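Local coordinates for acyl-CoA-binding domain-containing protein 1 (Oryza sativa Japonica Group, PDB 5H3G) that binds medium- and long-chain acyl-CoA esters with high affinity, and phosphatidic acid and phosphatidylcholine in vitro, as a small cytoplasmic protein of the ACBP family, at residues K37-G42 with E72-D77; A47-G50 with Q54-R57. One frame throughout, in Å; residues are numbered along the deposited sequence.

Overall arrangement
From the N terminus the chain runs through helix 4-17 and helix 26-41, and the last turn of helix 26-41 supplies the first half of contact 1. A long loop follows, and within it contact 2 pins 47-50 to 54-57, closing a short loop, three residues between the segments, that leads into helix 57-64. After that short helix the chain enters helix 71-92, whose start returns to residues 37-42 and completes contact 1. Contact 2 is therefore nested inside the larger loop closed by contact 1. The two do not touch: their centres lie about 21 Å apart, contact 1 buried between helices, contact 2 at the surface.

Contact 1 (K37-G42 with E72-D77)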
loop_
_atom_site.group_PDB
_atom_site.type_symbol
_atom_site.label_atom_id
_atom_site.label_comp_id
_atom_site.label_asym_id
_atom_site.label_seq_id
_atom_site.Cartn_x
_atom_site.Cartn_y
_atom_site.Cartn_z
ATOM N N LYS A 37 2.615 -4.528 1.516
ATOM C CA LYS A 37 3.102 -5.617 2.359
ATOM C C LYS A 37 2.087 -6.752 2.429
ATOM O O LYS A 37 2.422 -7.923 2.203
ATOM C CB LYS A 37 3.405 -5.096 3.757
ATOM C CG LYS A 37 4.532 -4.061 3.813
ATOM C CD LYS A 37 5.829 -4.631 3.259
ATOM C CE LYS A 37 6.306 -5.874 4.007
ATOM N NZ LYS A 37 7.737 -6.155 3.655
ATOM N N GLN A 38 0.849 -6.426 2.783
ATOM C CA GLN A 38 -0.175 -7.459 2.933
ATOM C C GLN A 38 -0.384 -8.230 1.637
ATOM O O GLN A 38 -0.505 -9.463 1.650
ATOM C CB GLN A 38 -1.485 -6.820 3.386
ATOM C CG GLN A 38 -2.523 -7.858 3.776
ATOM C CD GLN A 38 -2.150 -8.599 5.048
ATOM O OE1 GLN A 38 -1.336 -8.134 5.854
ATOM N NE2 GLN A 38 -2.747 -9.775 5.237
ATOM N N ALA A 39 -0.394 -7.523 0.507
ATOM C CA ALA A 39 -0.645 -8.139 -0.795
ATOM C C ALA A 39 0.454 -9.115 -1.192
ATOM O O ALA A 39 0.176 -10.169 -1.771
ATOM C CB ALA A 39 -0.781 -7.052 -1.857
ATOM N N THR A 40 1.710 -8.783 -0.907
ATOM C CA THR A 40 2.829 -9.578 -1.385
ATOM C C THR A 40 3.292 -10.628 -0.384
ATOM O O THR A 40 3.593 -11.752 -0.785
ATOM C CB THR A 40 4.005 -8.672 -1.756
ATOM O OG1 THR A 40 4.364 -7.862 -0.630
ATOM C CG2 THR A 40 3.643 -7.765 -2.920
ATOM N N VAL A 41 3.346 -10.321 0.913
ATOM C CA VAL A 41 3.905 -11.258 1.882
ATOM C C VAL A 41 2.910 -11.668 2.960
ATOM O O VAL A 41 3.245 -12.518 3.797
ATOM C CB VAL A 41 5.202 -10.722 2.522
ATOM C CG1 VAL A 41 6.271 -10.562 1.456
ATOM C CG2 VAL A 41 4.970 -9.412 3.238
ATOM N N GLY A 42 1.705 -11.107 2.976
ATOM C CA GLY A 42 0.716 -11.568 3.939
ATOM C C GLY A 42 0.820 -10.883 5.292
ATOM O O GLY A 42 1.348 -9.774 5.428
ATOM N N GLU A 72 -5.568 -11.819 -2.843
ATOM C CA GLU A 72 -6.493 -11.243 -3.797
ATOM C C GLU A 72 -7.114 -9.963 -3.236
ATOM O O GLU A 72 -7.198 -8.958 -3.945
ATOM C CB GLU A 72 -7.535 -12.303 -4.157
ATOM C CG GLU A 72 -8.411 -12.004 -5.366
ATOM C CD GLU A 72 -7.941 -12.548 -6.706
ATOM O OE1 GLU A 72 -6.803 -13.044 -6.796
ATOM O OE2 GLU A 72 -8.730 -12.446 -7.686
ATOM N N GLU A 73 -7.502 -9.965 -1.946
ATOM C CA GLU A 73 -8.143 -8.793 -1.342
ATOM C C GLU A 73 -7.180 -7.616 -1.244
ATOM O O GLU A 73 -7.546 -6.478 -1.560
ATOM C CB GLU A 73 -8.676 -9.117 0.056
ATOM C CG GLU A 73 -9.990 -9.873 0.079
ATOM C CD GLU A 73 -10.417 -10.314 1.484
ATOM O OE1 GLU A 73 -9.551 -10.490 2.367
ATOM O OE2 GLU A 73 -11.626 -10.497 1.707
ATOM N N ALA A 74 -5.964 -7.862 -0.749
ATOM C CA ALA A 74 -5.036 -6.759 -0.509
ATOM C C ALA A 74 -4.505 -6.193 -1.815
ATOM O O ALA A 74 -4.334 -4.973 -1.935
ATOM C CB ALA A 74 -3.887 -7.217 0.388
ATOM N N MET A 75 -4.230 -7.058 -2.799
ATOM C CA MET A 75 -3.918 -6.579 -4.144
ATOM C C MET A 75 -5.038 -5.701 -4.660
ATOM O O MET A 75 -4.795 -4.637 -5.242
ATOM C CB MET A 75 -3.717 -7.746 -5.115
ATOM C CG MET A 75 -2.355 -8.391 -5.103
ATOM S SD MET A 75 -2.149 -9.595 -6.441
ATOM C CE MET A 75 -0.412 -9.927 -6.226
ATOM N N SER A 76 -6.275 -6.157 -4.451
ATOM C CA SER A 76 -7.465 -5.406 -4.812
ATOM C C SER A 76 -7.452 -4.011 -4.209
ATOM O O SER A 76 -7.619 -3.006 -4.914
ATOM C CB SER A 76 -8.704 -6.172 -4.316
ATOM O OG SER A 76 -8.663 -7.505 -4.751
ATOM N N ASP A 77 -7.315 -3.941 -2.891
ATOM C CA ASP A 77 -7.372 -2.655 -2.217
ATOM C C ASP A 77 -6.223 -1.772 -2.650
ATOM O O ASP A 77 -6.417 -0.582 -2.900
ATOM C CB ASP A 77 -7.337 -2.847 -0.713
ATOM C CG ASP A 77 -8.570 -3.503 -0.201
ATOM O OD1 ASP A 77 -9.632 -3.260 -0.801
ATOM O OD2 ASP A 77 -8.465 -4.269 0.774
#
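Ala-74 and Ala-39 point their CB atoms at each other across the two helices. The two CB atoms sit 3.8 Å apart, and each methyl rests against the main chain of the other helix: Ala-74 CB stops 3.5 Å from Ala-39 N. Ala-39 answers in kind, its CB 3.6 Å from Met-75 N, on the main chain between Ala-74 and Met-75. Because both residues are so small, the CA atoms of Ala-39 and Ala-74 come within 4.6 Å, and the short helix axes approach to 7.7 Å.

Larger side chains flank this pair. Met-75 carries CG anti to its carbonyl carbon and beside its own backbone N (chi1 -82°), which sets CG 3.8 Å from Ala-39 CB; beyond CG the chain is extended. The Met-75 side chain also touches Phe-10 and Gln-7 of helix 4-17. Segments 37-41 and 72-77 run roughly antiparallel, at 141°, as parts of the four-helix acyl-CoA-binding fold; Phe-10 touches Ala-39 as well, so helix 4-17 shares this seam. Tyr-78, assigned to the acyl-CoA site by similarity, lies close to Ala-39, and the CB of Lys-37, from the same predicted site, is directed away from 72-77.

Gln-38, a buried residue, borders the alanine pair, its CG 3.7 Å from Ala-74 CB. A bend at chi2 (69°) turns the amide off the interface, and its NE2 is hydrogen-bonded to Asp-43 OD1 just after helix 26-41 and to Lys-69 O just before helix 71-92.

Contact 2 (A47-G50 with Q54-R57); sequences ARPG and QRDR
Arg-57 starts extended, with CG anti to its backbone N (chi1 169°), then bends at chi3 (-88°), which lays its guanidinium against that of Arg-48, itself stretched out from CG to NE. The two planes are only 8° apart, with centres 3.5 Å from each other. This pairing of like charges is probably eased by Asp-61, which forms a salt bridge with Arg-48 NE, and by Pro-49 O, which lies at the edge of the Arg-57 group. That carbonyl is gripped side-on: Arg-57 NE bonds to Pro-49 O at 2.8 Å, and NH2 adds a more bent bond to the same oxygen. Arg-55 works end-on, NH2 reaching Ala-47 O at 2.9 Å and NH1 the same atom at 3.2 Å, while Pro-49 CG sits over its guanidinium face, 3.7 Å from Arg-55 CZ. One water joins Arg-48 O to Arg-57 NH2, though weakly on the arginine side. Trp-60 packs on Arg-48, Pro-49 and Arg-55. This is a surface loop closed on itself by Arg-55 and joined to the N-terminal end of helix 57-64 by Arg-57, with Asp-56 as N-cap, its OD1 accepting from the backbone N of Lys-59, a residue of the acyl-CoA site inferred by similarity.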
loop_
_atom_site.group_PDB
_atom_site.type_symbol
_atom_site.label_atom_id
_atom_site.label_comp_id
_atom_site.label_asym_id
_atom_site.label_seq_id
_atom_site.Cartn_x
_atom_site.Cartn_y
_atom_site.Cartn_z
ATOM N N ALA A 47 6.449 -8.209 16.134
ATOM C CA ALA A 47 5.781 -7.480 17.197
ATOM C C ALA A 47 5.854 -5.985 16.928
ATOM O O ALA A 47 6.774 -5.496 16.269
ATOM C CB ALA A 47 6.410 -7.799 18.554
ATOM N N ARG A 48 4.867 -5.266 17.443
ATOM C CA ARG A 48 4.778 -3.834 17.206
ATOM C C ARG A 48 6.041 -3.140 17.703
ATOM O O ARG A 48 6.460 -3.369 18.846
ATOM C CB ARG A 48 3.560 -3.258 17.914
ATOM C CG ARG A 48 3.317 -1.802 17.589
ATOM C CD ARG A 48 2.166 -1.264 18.403
ATOM N NE ARG A 48 1.670 -0.011 17.859
ATOM C CZ ARG A 48 0.888 0.832 18.519
ATOM N NH1 ARG A 48 0.516 0.554 19.762
ATOM N NH2 ARG A 48 0.486 1.954 17.942
ATOM N N PRO A 49 6.675 -2.298 16.889
ATOM C CA PRO A 49 7.868 -1.587 17.360
ATOM C C PRO A 49 7.521 -0.660 18.512
ATOM O O PRO A 49 6.473 -0.010 18.515
ATOM C CB PRO A 49 8.333 -0.804 16.124
ATOM C CG PRO A 49 7.668 -1.480 14.961
ATOM C CD PRO A 49 6.363 -1.987 15.486
ATOM N N GLY A 50 8.408 -0.609 19.504
ATOM C CA GLY A 50 8.235 0.337 20.588
ATOM C C GLY A 50 8.264 1.775 20.101
ATOM O O GLY A 50 8.745 2.082 19.011
ATOM N N GLN A 54 14.051 2.002 16.688
ATOM C CA GLN A 54 14.491 2.452 15.375
ATOM C C GLN A 54 13.542 1.974 14.283
ATOM O O GLN A 54 13.342 2.680 13.288
ATOM C CB GLN A 54 15.917 1.966 15.104
ATOM C CG GLN A 54 16.858 3.053 14.607
ATOM C CD GLN A 54 17.027 4.191 15.599
ATOM O OE1 GLN A 54 17.010 3.985 16.813
ATOM N NE2 GLN A 54 17.184 5.404 15.082
ATOM N N ARG A 55 12.942 0.795 14.458
ATOM C CA ARG A 55 11.909 0.324 13.543
ATOM C C ARG A 55 10.740 1.306 13.497
ATOM O O ARG A 55 10.294 1.819 14.527
ATOM C CB ARG A 55 11.404 -1.057 13.969
ATOM C CG ARG A 55 12.406 -2.192 13.808
ATOM C CD ARG A 55 11.916 -3.434 14.535
ATOM N NE ARG A 55 10.686 -3.970 13.960
ATOM C CZ ARG A 55 9.703 -4.506 14.675
ATOM N NH1 ARG A 55 9.796 -4.557 15.995
ATOM N NH2 ARG A 55 8.620 -4.979 14.075
ATOM N N ASP A 56 10.232 1.539 12.291
ATOM C CA ASP A 56 9.184 2.527 12.034
ATOM C C ASP A 56 7.837 2.001 12.536
ATOM O O ASP A 56 7.255 1.103 11.922
ATOM C CB ASP A 56 9.160 2.811 10.531
ATOM C CG ASP A 56 8.238 3.957 10.136
ATOM O OD1 ASP A 56 7.118 4.062 10.652
ATOM O OD2 ASP A 56 8.639 4.751 9.255
ATOM N N ARG A 57 7.338 2.551 13.648
ATOM C CA ARG A 57 6.062 2.083 14.190
ATOM C C ARG A 57 4.903 2.408 13.251
ATOM O O ARG A 57 3.973 1.606 13.109
ATOM C CB ARG A 57 5.816 2.669 15.589
ATOM C CG ARG A 57 4.389 2.458 16.129
ATOM C CD ARG A 57 4.188 2.991 17.562
ATOM N NE ARG A 57 4.541 1.984 18.559
ATOM C CZ ARG A 57 4.010 1.903 19.777
ATOM N NH1 ARG A 57 3.095 2.779 20.175
ATOM N NH2 ARG A 57 4.395 0.943 20.596
HETATM O O HOH W 1 5.429 -1.863 21.196
HETATM O O HOH W 2 9.118 3.363 16.492
#